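Serine protease pet (Escherichia coli, PDB 4OM9) is a secreted autotransporter enterotoxin of enteroaggregative E. coli, a serine protease whose passenger domain probably cleaves host alpha-fodrin. Local coordinates at residues A[514-518]-A[593-599]; A[646-651]-A[666-670]. All coordinates share one frame; numbering follows the deposited sequence.

Contact 1. Residues A[514-518]-A[593-599]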
loop_
_atom_site.group_PDB
_atom_site.type_symbol
_atom_site.label_atom_id
_atom_site.label_comp_id
_atom_site.label_asym_id
_atom_site.label_seq_id
_atom_site.Cartn_x
_atom_site.Cartn_y
_atom_site.Cartn_z
ATOM N N LEU A 514 12.739 -9.991 5.986
ATOM C CA LEU A 514 11.922 -8.842 5.679
ATOM C C LEU A 514 10.765 -9.268 4.771
ATOM O O LEU A 514 10.930 -10.093 3.858
ATOM C CB LEU A 514 12.735 -7.744 5.002
ATOM C CG LEU A 514 11.953 -6.429 4.879
ATOM C CD1 LEU A 514 12.003 -5.679 6.204
ATOM C CD2 LEU A 514 12.488 -5.568 3.762
ATOM N N VAL A 515 9.602 -8.692 5.045
ATOM C CA VAL A 515 8.391 -8.909 4.269
ATOM C C VAL A 515 7.763 -7.573 3.935
ATOM O O VAL A 515 7.526 -6.745 4.823
ATOM C CB VAL A 515 7.371 -9.752 5.024
ATOM C CG1 VAL A 515 6.057 -9.774 4.273
ATOM C CG2 VAL A 515 7.914 -11.162 5.214
ATOM N N MET A 516 7.554 -7.347 2.647
ATOM C CA MET A 516 6.804 -6.204 2.174
ATOM C C MET A 516 5.483 -6.709 1.593
ATOM O O MET A 516 5.459 -7.644 0.765
ATOM C CB MET A 516 7.589 -5.417 1.119
ATOM C CG MET A 516 8.938 -4.885 1.558
ATOM S SD MET A 516 9.829 -4.275 0.111
ATOM C CE MET A 516 11.372 -3.744 0.840
ATOM N N GLN A 517 4.390 -6.093 2.031
ATOM C CA GLN A 517 3.054 -6.485 1.601
ATOM C C GLN A 517 2.087 -5.334 1.740
ATOM O O GLN A 517 2.373 -4.360 2.450
ATOM C CB GLN A 517 2.539 -7.673 2.422
ATOM C CG GLN A 517 2.296 -7.323 3.894
ATOM C CD GLN A 517 1.377 -8.312 4.606
ATOM O OE1 GLN A 517 1.695 -9.499 4.742
ATOM N NE2 GLN A 517 0.233 -7.809 5.091
ATOM N N GLY A 518 0.926 -5.465 1.094
ATOM C CA GLY A 518 -0.153 -4.515 1.285
ATOM C C GLY A 518 -0.816 -4.658 2.652
ATOM O O GLY A 518 -0.454 -5.516 3.462
ATOM N N LEU A 593 13.879 -12.116 1.571
ATOM C CA LEU A 593 13.033 -11.002 1.230
ATOM C C LEU A 593 11.802 -11.543 0.514
ATOM O O LEU A 593 11.925 -12.261 -0.471
ATOM C CB LEU A 593 13.790 -10.011 0.357
ATOM C CG LEU A 593 12.987 -8.853 -0.212
ATOM C CD1 LEU A 593 12.397 -8.014 0.898
ATOM C CD2 LEU A 593 13.874 -8.023 -1.095
ATOM N N SER A 594 10.626 -11.213 1.037
ATOM C CA SER A 594 9.360 -11.604 0.437
ATOM C C SER A 594 8.557 -10.366 0.058
ATOM O O SER A 594 8.359 -9.449 0.871
ATOM C CB SER A 594 8.524 -12.468 1.392
ATOM O OG SER A 594 9.259 -13.575 1.865
ATOM N N ILE A 595 8.111 -10.339 -1.188
ATOM C CA ILE A 595 7.159 -9.353 -1.622
ATOM C C ILE A 595 5.863 -10.113 -1.823
ATOM O O ILE A 595 5.797 -11.052 -2.636
ATOM C CB ILE A 595 7.590 -8.643 -2.908
ATOM C CG1 ILE A 595 8.896 -7.887 -2.666
ATOM C CG2 ILE A 595 6.497 -7.687 -3.373
ATOM C CD1 ILE A 595 9.552 -7.394 -3.934
ATOM N N ALA A 596 4.851 -9.722 -1.051
ATOM C CA ALA A 596 3.583 -10.421 -1.012
ATOM C C ALA A 596 2.498 -9.517 -1.566
ATOM O O ALA A 596 2.796 -8.483 -2.155
ATOM C CB ALA A 596 3.250 -10.868 0.407
ATOM N N ARG A 597 1.250 -9.930 -1.399
ATOM C CA ARG A 597 0.139 -9.353 -2.161
ATOM C C ARG A 597 0.016 -7.843 -1.952
ATOM O O ARG A 597 0.183 -7.343 -0.850
ATOM C CB ARG A 597 -1.176 -10.054 -1.801
ATOM C CG ARG A 597 -1.562 -9.966 -0.327
ATOM C CD ARG A 597 -3.038 -10.313 -0.140
ATOM N NE ARG A 597 -3.872 -9.657 -1.152
ATOM C CZ ARG A 597 -5.077 -10.086 -1.525
ATOM N NH1 ARG A 597 -5.592 -11.167 -0.959
ATOM N NH2 ARG A 597 -5.765 -9.436 -2.456
ATOM N N ASN A 598 -0.225 -7.123 -3.039
ATOM C CA ASN A 598 -0.453 -5.682 -2.978
ATOM C C ASN A 598 0.729 -4.856 -2.453
ATOM O O ASN A 598 0.536 -3.771 -1.922
ATOM C CB ASN A 598 -1.692 -5.396 -2.130
ATOM C CG ASN A 598 -2.946 -5.941 -2.752
ATOM O OD1 ASN A 598 -3.289 -7.115 -2.571
ATOM N ND2 ASN A 598 -3.637 -5.098 -3.507
ATOM N N ALA A 599 1.943 -5.372 -2.603
ATOM C CA ALA A 599 3.125 -4.534 -2.506
ATOM C C ALA A 599 3.550 -4.082 -3.905
ATOM O O ALA A 599 3.567 -4.867 -4.852
ATOM C CB ALA A 599 4.271 -5.267 -1.810
HETATM O O HOH W 1 10.781 -12.841 4.240
#
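Two neighbouring parallel strands of the passenger beta-helix, 514-516 and 593-595, pair in register although 74 residues separate the two segments in the chain, and Leu514, Val515 and Met516 lie beside Leu593, Ser594 and Ile595. Three backbone bonds join them: Ser594 N gives to Leu514 O at 3.1 Å, Met516 N to Ser594 O, and Ala596 N to Met516 O at 2.8 Å. On the inward face Leu514 and Leu593 lie side by side and point the same way, both with CG anti to the backbone N (chi1 -170° and 174°), which brings Leu514 CD2 to 3.8 Å from Leu593 CD1. Met516 runs extended on this face and its CE reaches the same Leu593 CD1 more loosely; Leu586 and Phe581 add to the packing. The other face mixes apolar and polar contacts. There Val515, which also packs on Ile497, brings CG2 to 4.1 Å from Ser594 CB, and a water bridges the strands, donating to Leu514 O at 2.8 Å and hydrogen-bonded to Ser594 OG. Leu514 O is thus gripped by both an amide and a water. Beyond the strands, Ala596 to Ala599 form a type II turn. Its Arg597 O, met in the carbonyl plane, takes Gly518 N at 2.8 Å, while Gln517 CB rests on Ala596 CB at 3.8 Å. Gln517 NE2 is shared between Gly518 O and Asp499, and its OE1 accepts from Tyr620 N, so both ends of this buried amide are held. At the turn, Arg597 NE bonds Asn598 OD1 in the guanidinium plane; the group also bonds Ser645 OG through NH1 and makes a cation-pi contact with Trp576. In-register parallel strands over an apolar interior are characteristic of the right-handed beta-helix of autotransporter passengers.

Contact 2. Residues A[646-651]-A[666-670]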
loop_
_atom_site.group_PDB
_atom_site.type_symbol
_atom_site.label_atom_id
_atom_site.label_comp_id
_atom_site.label_asym_id
_atom_site.label_seq_id
_atom_site.Cartn_x
_atom_site.Cartn_y
_atom_site.Cartn_z
ATOM N N ILE A 646 -3.514 -14.700 -2.178
ATOM C CA ILE A 646 -2.870 -14.405 -3.443
ATOM C C ILE A 646 -3.470 -13.139 -4.030
ATOM O O ILE A 646 -4.682 -12.970 -4.041
ATOM C CB ILE A 646 -3.011 -15.606 -4.416
ATOM C CG1 ILE A 646 -2.374 -16.848 -3.787
ATOM C CG2 ILE A 646 -2.393 -15.298 -5.780
ATOM C CD1 ILE A 646 -3.205 -18.112 -3.918
ATOM N N GLY A 647 -2.600 -12.240 -4.479
ATOM C CA GLY A 647 -3.007 -10.994 -5.096
ATOM C C GLY A 647 -1.848 -10.436 -5.897
ATOM O O GLY A 647 -0.720 -10.911 -5.784
ATOM N N GLU A 648 -2.125 -9.426 -6.706
ATOM C CA GLU A 648 -1.112 -8.813 -7.550
ATOM C C GLU A 648 0.041 -8.219 -6.744
ATOM O O GLU A 648 -0.177 -7.620 -5.692
ATOM C CB GLU A 648 -1.763 -7.740 -8.407
ATOM C CG GLU A 648 -0.823 -6.778 -9.059
ATOM C CD GLU A 648 -1.545 -5.859 -10.019
ATOM O OE1 GLU A 648 -2.192 -6.367 -10.967
ATOM O OE2 GLU A 648 -1.476 -4.632 -9.822
ATOM N N SER A 649 1.268 -8.403 -7.235
ATOM C CA SER A 649 2.445 -7.778 -6.637
ATOM C C SER A 649 3.396 -7.248 -7.706
ATOM O O SER A 649 3.463 -7.787 -8.817
ATOM C CB SER A 649 3.177 -8.771 -5.745
ATOM O OG SER A 649 3.719 -9.821 -6.524
ATOM N N LYS A 650 4.148 -6.206 -7.377
ATOM C CA LYS A 650 5.015 -5.592 -8.377
ATOM C C LYS A 650 6.454 -5.380 -7.917
ATOM O O LYS A 650 6.701 -4.752 -6.877
ATOM C CB LYS A 650 4.463 -4.239 -8.820
ATOM C CG LYS A 650 3.182 -4.274 -9.597
ATOM C CD LYS A 650 3.013 -2.938 -10.292
ATOM C CE LYS A 650 1.765 -2.898 -11.172
ATOM N NZ LYS A 650 0.520 -2.899 -10.365
ATOM N N PHE A 651 7.400 -5.874 -8.706
ATOM C CA PHE A 651 8.780 -5.457 -8.517
ATOM C C PHE A 651 9.329 -4.847 -9.793
ATOM O O PHE A 651 9.144 -5.374 -10.897
ATOM C CB PHE A 651 9.691 -6.598 -8.060
ATOM C CG PHE A 651 11.124 -6.177 -7.934
ATOM C CD1 PHE A 651 11.525 -5.356 -6.882
ATOM C CD2 PHE A 651 12.059 -6.537 -8.889
ATOM C CE1 PHE A 651 12.830 -4.940 -6.780
ATOM C CE2 PHE A 651 13.370 -6.124 -8.793
ATOM C CZ PHE A 651 13.763 -5.330 -7.745
ATOM N N ASP A 666 2.655 -16.436 -8.792
ATOM C CA ASP A 666 1.423 -16.075 -9.474
ATOM C C ASP A 666 1.007 -14.615 -9.241
ATOM O O ASP A 666 1.100 -14.101 -8.126
ATOM C CB ASP A 666 0.309 -17.027 -9.035
ATOM C CG ASP A 666 -0.919 -16.922 -9.911
ATOM O OD1 ASP A 666 -0.804 -16.374 -11.028
ATOM O OD2 ASP A 666 -1.996 -17.383 -9.482
ATOM N N LYS A 667 0.599 -13.957 -10.325
ATOM C CA LYS A 667 0.078 -12.587 -10.321
ATOM C C LYS A 667 1.143 -11.495 -10.090
ATOM O O LYS A 667 0.836 -10.310 -10.191
ATOM C CB LYS A 667 -1.051 -12.450 -9.287
ATOM C CG LYS A 667 -2.286 -13.299 -9.618
ATOM C CD LYS A 667 -3.456 -13.010 -8.672
ATOM C CE LYS A 667 -4.739 -13.717 -9.129
ATOM N NZ LYS A 667 -4.533 -15.185 -9.310
ATOM N N ALA A 668 2.388 -11.885 -9.816
ATOM C CA ALA A 668 3.470 -10.906 -9.718
ATOM C C ALA A 668 3.803 -10.314 -11.089
ATOM O O ALA A 668 3.792 -11.009 -12.100
ATOM C CB ALA A 668 4.721 -11.534 -9.093
ATOM N N ILE A 669 4.090 -9.019 -11.115
ATOM C CA ILE A 669 4.547 -8.358 -12.328
ATOM C C ILE A 669 5.892 -7.696 -12.075
ATOM O O ILE A 669 5.980 -6.649 -11.411
ATOM C CB ILE A 669 3.548 -7.315 -12.829
ATOM C CG1 ILE A 669 2.187 -7.975 -13.067
ATOM C CG2 ILE A 669 4.075 -6.654 -14.093
ATOM C CD1 ILE A 669 1.123 -7.040 -13.588
ATOM N N VAL A 670 6.927 -8.330 -12.618
ATOM C CA VAL A 670 8.305 -7.903 -12.501
ATOM C C VAL A 670 8.842 -7.226 -13.754
ATOM O O VAL A 670 8.695 -7.755 -14.864
ATOM C CB VAL A 670 9.207 -9.092 -12.192
ATOM C CG1 VAL A 670 10.652 -8.640 -12.082
ATOM C CG2 VAL A 670 8.743 -9.792 -10.920
#
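Lys667 packs its aliphatic chain against Ile646 and Gly647 where two neighbouring coils of the beta-helix lead into a pair of parallel strands. Its CB lies 3.8 Å from Gly647 O. With CG anti to the carbonyl carbon (chi1 -65°) and the chain extended as far as CE, CD comes to 3.8 Å from Ile646 CG2, the two side chains crossing at about a right angle. The chain then bends at its last torsion, and NZ, still 4.1 Å from Ile646 CG2, turns to its sequence neighbour Asp666, whose OD2 it meets in a weak salt bridge. Further along, strands 649-651 and 668-670 run nearly parallel. Ile669 N gives a nearly straight bond to Ser649 O at 2.7 Å, whereas Phe651 N reaches Ile669 O at 3.2 Å with a bent N-H angle of 140°, the donor standing above the carbonyl plane. Ser649 sets OG between its backbone N and carbonyl carbon (chi1 66°), against Ala668 CB. On the same inward face, Val670 CG1 touches the edge of the Phe651 ring near its plane, 4.1 Å from CD2; Ile614 covers both residues, and Val601 and Ile605 also pack on Phe651. On the opposite face Lys650, which also packs on Asp600, brings NZ to Glu648 OE2 from above the carboxylate plane at 2.7 Å, a salt bridge within one coil beside Ile669. Each lysine pairs with an acid of its own segment, and neither makes a polar bond to the other segment. Between the two segments the binding rests on two backbone bonds of unequal quality, apolar contact inside and the methylene chain of a lysine outside, so the charges probably decorate the outer surface more than they hold the coils together.

How the contacts relate
Contacts 1 and 2 follow one another along the chain and along the beta-helix, their centres about 10 Å apart. Segment 593-599 of contact 1 borders segment 646-651 of contact 2 directly: Asn598 N lies 2.7 Å from Glu648 O, and Ala599 O lies 2.9 Å from Lys650 N, both probable hydrogen bonds. Val601 and Ile605 pack on inward side chains of both contacts. Contact 1 is largely buried, joined by four backbone bonds, with its polar side chains tied to other residues; contact 2 is only partly buried, with two backbone bonds and salt bridges that stay within each segment.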